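Local atomic coordinates of metagenomic carboxyl esterase MGS0156 (Uncultured organism, PDB entry 5D8M), a protein that probably hydrolyses carboxylic esters, being an esterase whose parallel sheet flanked by helices resembles that of the alpha/beta hydrolases. Residues R34-E39 with A332-E337; D109-V114 with Y119-V124; H15-S20 with L225-R230; W130-N135 with V164-V169; P263-D266 with D272-N275. One frame throughout, in Å; residues are numbered along the deposited sequence.

Contact 1 of 5, residues R34-E39 with A332-E337; sequences RGRFRE and ARYVEE
R36 holds E337 side-on with two nitrogens, NE donating to OE1 at 2.9 Å and NH2 donating to OE2 at 2.6 Å. Each carboxylate oxygen accepts through its syn lone pair, and the guanidinium and carboxylate planes are only 17° apart. A bend at chi2 (55°) of R36 carries the guanidinium to this partner. Alongside, Y334 CE2 comes within 3.9 Å of R36 CB. The tyrosine ring turns its edge to the backbone of the other helix, close to F37 N, while Y334 CB lies 4.0 Å from F37 CD1 at the edge of the phenylalanine ring. The contact pairs two helices, 34-48 and 324-338, whose short segments pass 10.1 Å apart with N-to-C directions 128° from each other; F37 and Y334 both also rest on L292 of strand 290-293, which ties the pair to the parallel sheet. Further out, R36 NH1 makes a weak salt bridge to E39 OE1 at 3.3 Å and bonds to R76 O. An alanine in place of R36 is likely to leave the E337 carboxylate without its mate and to break the link to E39 and R76. E39 is itself positioned by the backbone amides of T74 and G75.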
# COMPACT_ATOMS: atom_id res chain seq x y z
N ARG A 34 -15.23 2.27 6.05
CA ARG A 34 -15.41 1.03 5.31
C ARG A 34 -16.72 0.96 4.53
O ARG A 34 -16.77 0.40 3.44
CB ARG A 34 -15.36 -0.18 6.25
CG ARG A 34 -13.98 -0.49 6.77
CD ARG A 34 -14.01 -1.65 7.73
NE ARG A 34 -14.71 -1.31 8.98
CZ ARG A 34 -15.29 -2.21 9.76
NH1 ARG A 34 -15.28 -3.49 9.39
NH2 ARG A 34 -15.89 -1.83 10.89
N GLY A 35 -17.78 1.50 5.13
CA GLY A 35 -19.10 1.46 4.54
C GLY A 35 -19.21 2.34 3.30
O GLY A 35 -19.73 1.91 2.28
N ARG A 36 -18.72 3.57 3.39
CA ARG A 36 -18.81 4.47 2.25
C ARG A 36 -17.86 4.01 1.14
O ARG A 36 -18.20 4.06 -0.05
CB ARG A 36 -18.51 5.91 2.67
CG ARG A 36 -18.60 6.95 1.53
CD ARG A 36 -19.94 6.93 0.81
NE ARG A 36 -19.99 7.95 -0.23
CZ ARG A 36 -21.01 8.12 -1.07
NH1 ARG A 36 -22.07 7.32 -1.01
NH2 ARG A 36 -20.97 9.09 -1.97
N PHE A 37 -16.69 3.50 1.51
CA PHE A 37 -15.77 3.03 0.48
C PHE A 37 -16.36 1.83 -0.29
O PHE A 37 -16.28 1.79 -1.52
CB PHE A 37 -14.41 2.67 1.09
CG PHE A 37 -13.36 2.33 0.05
CD1 PHE A 37 -12.71 3.33 -0.66
CD2 PHE A 37 -13.08 1.01 -0.24
CE1 PHE A 37 -11.75 3.01 -1.63
CE2 PHE A 37 -12.13 0.68 -1.21
CZ PHE A 37 -11.46 1.68 -1.90
N ARG A 38 -16.97 0.87 0.43
CA ARG A 38 -17.63 -0.27 -0.25
C ARG A 38 -18.72 0.22 -1.21
O ARG A 38 -18.84 -0.26 -2.35
CB ARG A 38 -18.26 -1.24 0.77
CG ARG A 38 -19.06 -2.38 0.11
CD ARG A 38 -19.70 -3.34 1.14
NE ARG A 38 -18.72 -3.86 2.11
CZ ARG A 38 -17.89 -4.88 1.89
NH1 ARG A 38 -17.92 -5.53 0.74
NH2 ARG A 38 -17.03 -5.25 2.84
N GLU A 39 -19.49 1.19 -0.75
CA GLU A 39 -20.55 1.78 -1.53
C GLU A 39 -20.03 2.39 -2.84
O GLU A 39 -20.58 2.16 -3.91
CB GLU A 39 -21.24 2.84 -0.68
CG GLU A 39 -22.53 3.43 -1.23
CD GLU A 39 -23.21 4.29 -0.19
OE1 GLU A 39 -22.54 4.64 0.81
OE2 GLU A 39 -24.41 4.59 -0.33
N ALA A 332 -9.58 7.30 -5.37
CA ALA A 332 -9.61 8.69 -5.85
C ALA A 332 -10.92 9.39 -5.52
O ALA A 332 -10.92 10.54 -5.12
CB ALA A 332 -9.34 8.75 -7.38
N ARG A 333 -12.04 8.71 -5.76
CA ARG A 333 -13.35 9.30 -5.53
C ARG A 333 -13.65 9.48 -4.04
O ARG A 333 -14.27 10.47 -3.66
CB ARG A 333 -14.46 8.47 -6.20
CG ARG A 333 -14.38 8.52 -7.74
CD ARG A 333 -15.71 8.13 -8.34
NE ARG A 333 -15.64 7.87 -9.78
CZ ARG A 333 -15.83 8.78 -10.72
NH1 ARG A 333 -16.08 10.06 -10.40
NH2 ARG A 333 -15.77 8.42 -11.99
N TYR A 334 -13.22 8.52 -3.21
CA TYR A 334 -13.43 8.62 -1.76
C TYR A 334 -12.65 9.82 -1.22
O TYR A 334 -13.19 10.64 -0.46
CB TYR A 334 -12.99 7.34 -1.01
CG TYR A 334 -13.32 7.38 0.47
CD1 TYR A 334 -12.55 8.15 1.36
CD2 TYR A 334 -14.40 6.67 0.99
CE1 TYR A 334 -12.87 8.21 2.71
CE2 TYR A 334 -14.71 6.73 2.35
CZ TYR A 334 -13.94 7.51 3.20
OH TYR A 334 -14.25 7.59 4.53
N VAL A 335 -11.38 9.93 -1.61
CA VAL A 335 -10.54 11.01 -1.07
C VAL A 335 -11.02 12.37 -1.56
O VAL A 335 -11.14 13.32 -0.77
CB VAL A 335 -9.05 10.79 -1.43
CG1 VAL A 335 -8.20 11.97 -0.94
CG2 VAL A 335 -8.55 9.50 -0.81
N GLU A 336 -11.35 12.48 -2.85
CA GLU A 336 -11.91 13.74 -3.35
C GLU A 336 -13.18 14.13 -2.59
O GLU A 336 -13.37 15.30 -2.22
CB GLU A 336 -12.23 13.67 -4.84
CG GLU A 336 -12.91 14.96 -5.35
CD GLU A 336 -13.25 14.93 -6.82
OE1 GLU A 336 -12.66 14.11 -7.57
OE2 GLU A 336 -14.11 15.74 -7.24
N GLU A 337 -14.04 13.16 -2.34
CA GLU A 337 -15.25 13.40 -1.57
C GLU A 337 -14.90 13.80 -0.13
O GLU A 337 -15.49 14.73 0.42
CB GLU A 337 -16.15 12.17 -1.57
CG GLU A 337 -17.46 12.33 -0.76
CD GLU A 337 -18.37 11.11 -0.86
OE1 GLU A 337 -18.13 10.12 -0.13
OE2 GLU A 337 -19.32 11.13 -1.68

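Contact 2 of 5, residues D109-V114 with Y119-V124; sequences DARPDV and YATTLV
Within the beta-alpha-beta unit formed by strand 87-92, helix 111-116 and strand 120-123, R111 of the helix reaches across to T121 on the strand. It grips a single oxygen with two nitrogens: NE donates to T121 OG1 at 2.8 Å and NH2 donates to the same OG1 at 3.1 Å. The hydroxyl sits in the guanidinium plane, at its edge, and it has a third partner in E115 OE2. NH2 adds a long, weak bond to T121 O. T121 meets two residues of the helix with its two branches: OG1 sits between the backbone N and the carbonyl carbon (chi1 65°), facing the arginine, and CG2, anti to the carbonyl carbon, packs on V114 CG2 at 3.6 Å. Strand 120-123 is an outermost strand of the sheet within the chain, bonded through its backbone to L89 and L91 of strand 87-92. Near its far end, L123 CB lies 3.6 Å from R111 NH1, and a water accepts from L123 N at 3.0 Å and, weakly, from R111 NH2. At the near end the turn between the two elements is closed by Y119 N donating to V114 O at 3.1 Å. The Y119 ring presents its edge to that carbonyl oxygen, and its OH bonds to E336 of helix 324-338, the helix whose L328 also touches V114.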
# COMPACT_ATOMS: atom_id res chain seq x y z
N ASP A 109 -2.28 -1.21 -14.82
CA ASP A 109 -3.51 -1.49 -15.55
C ASP A 109 -4.71 -0.66 -15.04
O ASP A 109 -5.78 -0.70 -15.63
CB ASP A 109 -3.82 -2.99 -15.49
CG ASP A 109 -3.93 -3.55 -14.05
OD1 ASP A 109 -3.54 -2.89 -13.03
OD2 ASP A 109 -4.40 -4.71 -13.97
N ALA A 110 -4.51 0.09 -13.96
CA ALA A 110 -5.56 0.95 -13.39
C ALA A 110 -5.49 2.41 -13.85
O ALA A 110 -6.46 3.15 -13.72
CB ALA A 110 -5.50 0.90 -11.86
N ARG A 111 -4.35 2.84 -14.35
CA ARG A 111 -4.16 4.25 -14.67
C ARG A 111 -5.00 4.76 -15.86
O ARG A 111 -5.47 5.90 -15.79
CB ARG A 111 -2.68 4.53 -14.89
CG ARG A 111 -1.89 4.25 -13.58
CD ARG A 111 -0.40 4.33 -13.80
NE ARG A 111 0.02 5.69 -14.12
CZ ARG A 111 1.27 6.04 -14.44
NH1 ARG A 111 2.23 5.11 -14.51
NH2 ARG A 111 1.56 7.31 -14.72
N PRO A 112 -5.22 3.95 -16.92
CA PRO A 112 -6.16 4.45 -17.94
C PRO A 112 -7.56 4.77 -17.38
O PRO A 112 -8.15 5.79 -17.77
CB PRO A 112 -6.23 3.29 -18.94
CG PRO A 112 -4.88 2.63 -18.83
CD PRO A 112 -4.57 2.69 -17.36
N ASP A 113 -8.06 3.95 -16.47
CA ASP A 113 -9.41 4.18 -15.98
C ASP A 113 -9.48 5.44 -15.13
O ASP A 113 -10.42 6.21 -15.25
CB ASP A 113 -9.94 3.00 -15.16
CG ASP A 113 -11.27 3.33 -14.47
OD1 ASP A 113 -12.32 3.25 -15.15
OD2 ASP A 113 -11.25 3.67 -13.25
N VAL A 114 -8.51 5.68 -14.28
CA VAL A 114 -8.69 6.83 -13.40
C VAL A 114 -8.44 8.11 -14.21
O VAL A 114 -9.05 9.14 -13.94
CB VAL A 114 -7.81 6.77 -12.13
CG1 VAL A 114 -8.17 5.52 -11.28
CG2 VAL A 114 -6.33 6.79 -12.45
N TYR A 119 -8.56 12.03 -13.06
CA TYR A 119 -7.49 11.96 -12.08
C TYR A 119 -6.16 11.75 -12.81
O TYR A 119 -5.96 10.72 -13.47
CB TYR A 119 -7.75 10.84 -11.06
CG TYR A 119 -9.05 11.05 -10.29
CD1 TYR A 119 -9.11 11.96 -9.25
CD2 TYR A 119 -10.21 10.34 -10.63
CE1 TYR A 119 -10.29 12.18 -8.54
CE2 TYR A 119 -11.41 10.55 -9.91
CZ TYR A 119 -11.43 11.48 -8.87
OH TYR A 119 -12.58 11.71 -8.14
N ALA A 120 -5.26 12.73 -12.71
CA ALA A 120 -3.91 12.57 -13.27
C ALA A 120 -3.10 11.59 -12.41
O ALA A 120 -3.38 11.41 -11.23
CB ALA A 120 -3.19 13.95 -13.35
N THR A 121 -2.11 10.93 -13.02
CA THR A 121 -1.28 10.00 -12.26
C THR A 121 0.19 10.20 -12.59
O THR A 121 0.56 10.44 -13.74
CB THR A 121 -1.63 8.51 -12.55
OG1 THR A 121 -1.33 8.19 -13.91
CG2 THR A 121 -3.09 8.24 -12.30
N THR A 122 1.02 10.09 -11.57
CA THR A 122 2.47 10.09 -11.72
C THR A 122 3.01 8.88 -10.99
O THR A 122 2.65 8.66 -9.85
CB THR A 122 3.10 11.37 -11.15
OG1 THR A 122 2.75 12.48 -11.97
CG2 THR A 122 4.61 11.25 -11.08
N LEU A 123 3.86 8.09 -11.64
CA LEU A 123 4.54 7.00 -10.97
C LEU A 123 5.95 7.41 -10.51
O LEU A 123 6.77 7.84 -11.31
CB LEU A 123 4.64 5.79 -11.91
CG LEU A 123 5.44 4.59 -11.39
CD1 LEU A 123 4.83 4.02 -10.12
CD2 LEU A 123 5.50 3.51 -12.48
N VAL A 124 6.23 7.23 -9.23
CA VAL A 124 7.56 7.52 -8.71
C VAL A 124 8.43 6.26 -8.77
O VAL A 124 8.01 5.18 -8.37
CB VAL A 124 7.47 8.04 -7.26
CG1 VAL A 124 8.90 8.28 -6.68
CG2 VAL A 124 6.65 9.32 -7.24
O HOH W 1 4.57 8.82 -14.49

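Contact 3 of 5, residues H15-S20 with L225-R230; sequences HAMSPS and LKRAYR
One water is held by three oxygens, between A16 and S18 on one segment and A228 on the other: it donates to A16 O at 2.8 Å and accepts from S18 OG at 2.8 Å, while its distance of 2.4 Å to A228 O is too short to be trusted as a length. The site is a helix-end junction, in which the last turn of helix 10-16 and the extended chain after it lie against the first turn of helix 227-236. K226 is the N-cap of the latter helix, and its carbonyl receives R230 N at 2.9 Å. Apart from the water, the contact is mostly apolar and small. A228 CB meets A16 O at 3.7 Å and A16 CB at 4.2 Å, and M17, present as selenomethionine, does the rest. Its CG stands anti to the backbone N, but bends at chi2 and chi3 (both 63°) bring the chain round to A228 and the aliphatic part of R227. The guanidinium of R227 is engaged by D283 in a salt bridge, which would steady the methylenes that the selenomethionine meets. L231 adds another apolar neighbour to M17. M17 SE lies 4.0 Å from A228 CA, and the terminal M17 CE touches R227 CG at 3.9 Å.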
# COMPACT_ATOMS: atom_id res chain seq x y z
N HIS A 15 15.63 -5.01 23.50
CA HIS A 15 16.24 -3.71 23.73
C HIS A 15 15.84 -2.70 22.65
O HIS A 15 15.72 -1.51 22.94
CB HIS A 15 17.78 -3.84 23.77
CG HIS A 15 18.28 -4.71 24.89
ND1 HIS A 15 19.51 -5.33 24.86
CD2 HIS A 15 17.73 -5.04 26.09
CE1 HIS A 15 19.69 -6.01 25.98
NE2 HIS A 15 18.62 -5.86 26.74
N ALA A 16 15.63 -3.18 21.43
CA ALA A 16 15.29 -2.28 20.33
C ALA A 16 13.80 -1.98 20.26
O ALA A 16 13.39 -1.02 19.62
CB ALA A 16 15.77 -2.88 19.01
N MSE A 17 12.99 -2.78 20.93
CA MSE A 17 11.55 -2.68 20.78
C MSE A 17 10.95 -1.60 21.67
O MSE A 17 11.25 -1.53 22.85
CB MSE A 17 10.88 -4.02 21.08
CG MSE A 17 9.39 -4.02 20.91
SE MSE A 17 8.81 -3.67 19.06
CE MSE A 17 9.57 -5.19 18.21
N SER A 18 10.10 -0.77 21.08
CA SER A 18 9.29 0.18 21.82
C SER A 18 7.98 -0.48 22.25
O SER A 18 7.40 -1.23 21.46
CB SER A 18 9.00 1.41 20.97
OG SER A 18 10.18 1.91 20.38
N PRO A 19 7.51 -0.21 23.48
CA PRO A 19 6.21 -0.73 23.94
C PRO A 19 5.12 -0.47 22.92
O PRO A 19 4.97 0.65 22.43
CB PRO A 19 5.95 0.06 25.23
CG PRO A 19 7.30 0.33 25.74
CD PRO A 19 8.16 0.60 24.52
N SER A 20 4.39 -1.52 22.57
CA SER A 20 3.30 -1.41 21.63
C SER A 20 2.14 -2.25 22.11
O SER A 20 2.29 -3.13 22.97
CB SER A 20 3.76 -1.87 20.23
OG SER A 20 4.09 -3.26 20.26
N LEU A 225 12.01 -1.96 7.27
CA LEU A 225 10.81 -2.77 7.42
C LEU A 225 10.75 -3.55 8.74
O LEU A 225 9.81 -4.30 8.97
CB LEU A 225 10.69 -3.74 6.24
CG LEU A 225 10.42 -2.98 4.94
CD1 LEU A 225 10.48 -3.92 3.71
CD2 LEU A 225 9.07 -2.29 5.06
N LYS A 226 11.76 -3.40 9.59
CA LYS A 226 11.75 -4.10 10.88
C LYS A 226 10.72 -3.48 11.80
O LYS A 226 10.61 -2.26 11.90
CB LYS A 226 13.13 -4.10 11.54
CG LYS A 226 14.12 -4.97 10.78
CD LYS A 226 15.50 -4.98 11.37
CE LYS A 226 16.44 -5.79 10.47
NZ LYS A 226 17.78 -5.88 11.07
N ARG A 227 9.95 -4.33 12.46
CA ARG A 227 8.88 -3.90 13.33
C ARG A 227 9.40 -2.91 14.40
O ARG A 227 8.80 -1.86 14.61
CB ARG A 227 8.23 -5.12 13.99
CG ARG A 227 7.27 -4.77 15.10
CD ARG A 227 6.58 -6.03 15.64
NE ARG A 227 5.57 -6.51 14.71
CZ ARG A 227 4.80 -7.57 14.93
NH1 ARG A 227 4.95 -8.26 16.05
NH2 ARG A 227 3.89 -7.93 14.03
N ALA A 228 10.51 -3.24 15.05
CA ALA A 228 11.10 -2.37 16.07
C ALA A 228 11.38 -0.97 15.49
O ALA A 228 11.04 0.05 16.08
CB ALA A 228 12.37 -2.99 16.61
N TYR A 229 11.96 -0.92 14.31
CA TYR A 229 12.26 0.35 13.68
C TYR A 229 11.00 1.16 13.34
O TYR A 229 10.91 2.35 13.64
CB TYR A 229 13.07 0.10 12.42
CG TYR A 229 13.62 1.36 11.80
CD1 TYR A 229 14.83 1.90 12.25
CD2 TYR A 229 12.95 1.99 10.77
CE1 TYR A 229 15.34 3.05 11.68
CE2 TYR A 229 13.45 3.14 10.20
CZ TYR A 229 14.65 3.66 10.65
OH TYR A 229 15.15 4.81 10.06
N ARG A 230 10.05 0.50 12.71
CA ARG A 230 8.81 1.14 12.28
C ARG A 230 7.93 1.61 13.46
O ARG A 230 7.34 2.68 13.38
CB ARG A 230 8.03 0.19 11.36
CG ARG A 230 8.71 -0.07 10.00
CD ARG A 230 8.17 0.83 8.85
NE ARG A 230 8.18 2.25 9.18
CZ ARG A 230 9.17 3.10 8.90
NH1 ARG A 230 10.25 2.70 8.23
NH2 ARG A 230 9.06 4.37 9.24
O HOH W 2 11.13 0.13 18.48

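Contact 4 of 5, residues W130-N135 with V164-V169; sequences WGSARN and VLEALV
A van der Waals contact, with no direct hydrogen bond across it, brings S132 in the first turn of helix 132-143 against E166 in helix 159-170. S132 CB comes to 3.3 Å from E166 OE1 and 3.5 Å from E166 CD, so it is the methylene of the serine, not its hydroxyl, that meets the carboxylate. The hydroxyl has a different partner on the same helix, D163, whose second oxygen also receives N135 ND2; one aspartate thus fastens the start of helix 132-143 in two places. G131 is the N-cap of that helix, its carbonyl accepting N135 N at 3.2 Å. Helix 159-170 directly follows strand 151-157, and the turn between them is where the nucleophile elbow would lie in an alpha/beta hydrolase. E166 OE1 also lies 3.8 Å from A133 N, and the positive end of the helix dipole would probably favour a carboxylate there. A bend at chi2 of E166 (-149°) brings the carboxylate to S132 CB and R230, whose NH2 takes OE2 in a salt bridge. An alanine in place of E166 would probably leave the R230 charge without this mate and open a gap beside S132 CB. Y229 and F233, from helix 227-236, flank the glutamate as well.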
# COMPACT_ATOMS: atom_id res chain seq x y z
N TRP A 130 16.68 0.11 -1.57
CA TRP A 130 17.20 1.24 -0.80
C TRP A 130 16.36 1.52 0.45
O TRP A 130 15.19 1.18 0.47
CB TRP A 130 17.23 2.50 -1.67
CG TRP A 130 18.33 2.47 -2.72
CD1 TRP A 130 19.33 1.55 -2.85
CD2 TRP A 130 18.54 3.44 -3.75
NE1 TRP A 130 20.15 1.89 -3.91
CE2 TRP A 130 19.69 3.04 -4.47
CE3 TRP A 130 17.87 4.60 -4.14
CZ2 TRP A 130 20.17 3.77 -5.56
CZ3 TRP A 130 18.35 5.31 -5.23
CH2 TRP A 130 19.49 4.90 -5.91
N GLY A 131 16.94 2.17 1.46
CA GLY A 131 16.24 2.46 2.70
C GLY A 131 15.23 3.58 2.52
O GLY A 131 15.22 4.29 1.51
N SER A 132 14.36 3.75 3.51
CA SER A 132 13.31 4.76 3.45
C SER A 132 13.83 6.20 3.38
O SER A 132 13.25 7.02 2.69
CB SER A 132 12.37 4.60 4.64
OG SER A 132 11.56 3.47 4.44
N ALA A 133 14.93 6.52 4.08
CA ALA A 133 15.46 7.88 4.03
C ALA A 133 15.92 8.26 2.62
O ALA A 133 15.65 9.37 2.14
CB ALA A 133 16.61 8.05 5.01
N ARG A 134 16.62 7.35 1.97
CA ARG A 134 17.08 7.60 0.62
C ARG A 134 15.89 7.75 -0.36
O ARG A 134 15.89 8.63 -1.23
CB ARG A 134 18.02 6.48 0.17
CG ARG A 134 18.68 6.79 -1.16
CD ARG A 134 19.82 5.84 -1.46
NE ARG A 134 20.63 6.30 -2.59
CZ ARG A 134 21.72 5.66 -3.02
NH1 ARG A 134 22.09 4.53 -2.44
NH2 ARG A 134 22.42 6.15 -4.04
N ASN A 135 14.86 6.93 -0.20
CA ASN A 135 13.69 7.01 -1.08
C ASN A 135 12.83 8.23 -0.79
O ASN A 135 12.22 8.79 -1.69
CB ASN A 135 12.85 5.74 -0.97
CG ASN A 135 13.45 4.60 -1.75
OD1 ASN A 135 14.36 4.80 -2.54
ND2 ASN A 135 12.93 3.40 -1.56
N VAL A 164 6.98 7.33 2.03
CA VAL A 164 6.25 8.61 1.98
C VAL A 164 6.08 9.22 3.38
O VAL A 164 6.30 10.42 3.55
CB VAL A 164 4.87 8.44 1.29
CG1 VAL A 164 3.99 9.68 1.49
CG2 VAL A 164 5.05 8.21 -0.22
N LEU A 165 5.72 8.41 4.38
CA LEU A 165 5.58 8.95 5.74
C LEU A 165 6.90 9.54 6.25
O LEU A 165 6.92 10.59 6.89
CB LEU A 165 5.09 7.86 6.72
CG LEU A 165 3.65 7.36 6.51
CD1 LEU A 165 3.18 6.42 7.66
CD2 LEU A 165 2.66 8.53 6.31
N GLU A 166 8.01 8.86 5.98
CA GLU A 166 9.30 9.40 6.39
C GLU A 166 9.58 10.72 5.67
O GLU A 166 10.15 11.64 6.25
CB GLU A 166 10.43 8.39 6.16
CG GLU A 166 10.24 7.12 7.03
CD GLU A 166 11.54 6.42 7.46
OE1 GLU A 166 12.65 6.86 7.09
OE2 GLU A 166 11.43 5.41 8.19
N ALA A 167 9.18 10.80 4.41
CA ALA A 167 9.35 12.04 3.64
C ALA A 167 8.52 13.18 4.27
O ALA A 167 9.01 14.29 4.46
CB ALA A 167 8.95 11.82 2.18
N LEU A 168 7.28 12.89 4.62
CA LEU A 168 6.39 13.93 5.20
C LEU A 168 6.93 14.44 6.52
O LEU A 168 6.83 15.61 6.84
CB LEU A 168 4.97 13.36 5.38
CG LEU A 168 4.29 13.09 4.04
CD1 LEU A 168 2.96 12.45 4.25
CD2 LEU A 168 4.10 14.42 3.29
N VAL A 169 7.52 13.54 7.29
CA VAL A 169 8.14 13.92 8.55
C VAL A 169 9.44 14.69 8.35
O VAL A 169 9.75 15.59 9.11
CB VAL A 169 8.40 12.67 9.42
CG1 VAL A 169 9.29 13.02 10.60
CG2 VAL A 169 7.07 12.09 9.90

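Contact 5 of 5, residues P263-D266 with D272-N275; sequences PFYD and DALN
The ring of Y265 and the side-chain amide of N275 lie obliquely against each other, their planes 38° apart, where helix 262-269 is met by the loop that follows it. That loop folds through an Asx turn at D272 and an inverse gamma turn centred on L274, so the chain comes back to face the helix it has just left. The amide lies beside the CD1-CE1 side of the tyrosine ring: N275 OD1 is 3.3 Å from Y265 CD1, and N275 ND2 is 3.5 Å from Y265 CE1. N275 CG occupies the position between the backbone N and the carbonyl carbon (chi1 79°), which turns the amide to the ring, and the rotation of the N275 amide is fixed by bonds at both ends. ND2 donates to D272 O at 3.0 Å, in the plane of that carbonyl, while OD1 accepts from G277 N further along the loop. With both polar atoms so engaged, the buried amide can lie against an aromatic ring without losing its hydrogen bonds; L268 and A269 of the helix pack on it too. The phenol end of Y265 reaches the loop by way of a water, which accepts from Y265 OH at a short 2.5 Å and donates to A273 O at 2.7 Å. In the Asx turn itself, L274 N donates to D272 OD1 at 3.0 Å, meeting the carboxylate oxygen on its anti side and 31° out of the carboxylate plane.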
# COMPACT_ATOMS: atom_id res chain seq x y z
N PRO A 263 4.44 -19.62 1.22
CA PRO A 263 5.31 -19.94 2.36
C PRO A 263 5.40 -18.82 3.40
O PRO A 263 5.56 -19.10 4.60
CB PRO A 263 6.67 -20.17 1.70
CG PRO A 263 6.34 -20.64 0.32
CD PRO A 263 5.13 -19.83 -0.07
N PHE A 264 5.30 -17.57 2.96
CA PHE A 264 5.40 -16.44 3.88
C PHE A 264 4.06 -16.23 4.55
O PHE A 264 4.00 -15.96 5.74
CB PHE A 264 5.88 -15.18 3.14
CG PHE A 264 7.14 -15.41 2.37
CD1 PHE A 264 8.36 -15.49 3.04
CD2 PHE A 264 7.11 -15.66 1.00
CE1 PHE A 264 9.55 -15.77 2.34
CE2 PHE A 264 8.30 -15.93 0.28
CZ PHE A 264 9.52 -15.99 0.95
N TYR A 265 2.98 -16.39 3.78
CA TYR A 265 1.64 -16.43 4.36
C TYR A 265 1.55 -17.41 5.53
O TYR A 265 0.92 -17.14 6.55
CB TYR A 265 0.61 -16.81 3.30
CG TYR A 265 -0.78 -17.02 3.87
CD1 TYR A 265 -1.68 -15.95 3.96
CD2 TYR A 265 -1.20 -18.26 4.30
CE1 TYR A 265 -2.95 -16.14 4.49
CE2 TYR A 265 -2.45 -18.46 4.82
CZ TYR A 265 -3.32 -17.40 4.91
OH TYR A 265 -4.58 -17.62 5.42
N ASP A 266 2.18 -18.57 5.36
CA ASP A 266 2.09 -19.64 6.33
C ASP A 266 2.81 -19.27 7.64
O ASP A 266 2.36 -19.63 8.71
CB ASP A 266 2.66 -20.95 5.77
CG ASP A 266 1.73 -21.61 4.74
OD1 ASP A 266 0.52 -21.25 4.66
OD2 ASP A 266 2.21 -22.51 4.03
N ASP A 272 -1.65 -14.75 12.87
CA ASP A 272 -2.68 -13.91 12.26
C ASP A 272 -2.99 -14.27 10.80
O ASP A 272 -2.26 -13.92 9.87
CB ASP A 272 -2.31 -12.42 12.37
CG ASP A 272 -3.55 -11.48 12.37
OD1 ASP A 272 -4.59 -11.84 11.76
OD2 ASP A 272 -3.49 -10.39 12.98
N ALA A 273 -4.11 -14.97 10.62
CA ALA A 273 -4.60 -15.36 9.31
C ALA A 273 -5.01 -14.18 8.44
O ALA A 273 -5.17 -14.34 7.23
CB ALA A 273 -5.77 -16.33 9.47
N LEU A 274 -5.18 -13.00 9.03
CA LEU A 274 -5.56 -11.84 8.25
C LEU A 274 -4.28 -11.15 7.83
O LEU A 274 -3.87 -10.16 8.43
CB LEU A 274 -6.46 -10.88 9.03
CG LEU A 274 -7.94 -11.23 9.05
CD1 LEU A 274 -8.21 -12.56 9.73
CD2 LEU A 274 -8.73 -10.14 9.77
N ASN A 275 -3.64 -11.72 6.82
CA ASN A 275 -2.38 -11.20 6.29
C ASN A 275 -2.36 -11.43 4.79
O ASN A 275 -2.98 -12.36 4.29
CB ASN A 275 -1.18 -11.88 6.95
CG ASN A 275 -0.89 -13.27 6.37
OD1 ASN A 275 -0.20 -13.40 5.35
ND2 ASN A 275 -1.39 -14.31 7.04
O HOH W 3 -6.23 -15.70 5.20

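Contact 1 joins parts of the chain 293 residues apart, a helix near the N-terminus and the last helix, and contacts 2, 4 and 5 fall between them in sequence; contact 3, opening earlier, crosses it. Contacts 1 and 2 have centres 18 Å apart and touch through Y119 OH and E336 OE1, a probable hydrogen bond, so helix 324-338 links the Y119 end of segment 119-124 to helix 34-48. Contacts 3 and 4, 17 Å apart, are joined by the R230-E166 salt bridge between helices 227-236 and 159-170. Contact 5 touches neither group, coming within about 8 Å of contact 3 at the nearest atoms. Contacts 1 and 3 thereby join helices far apart in sequence.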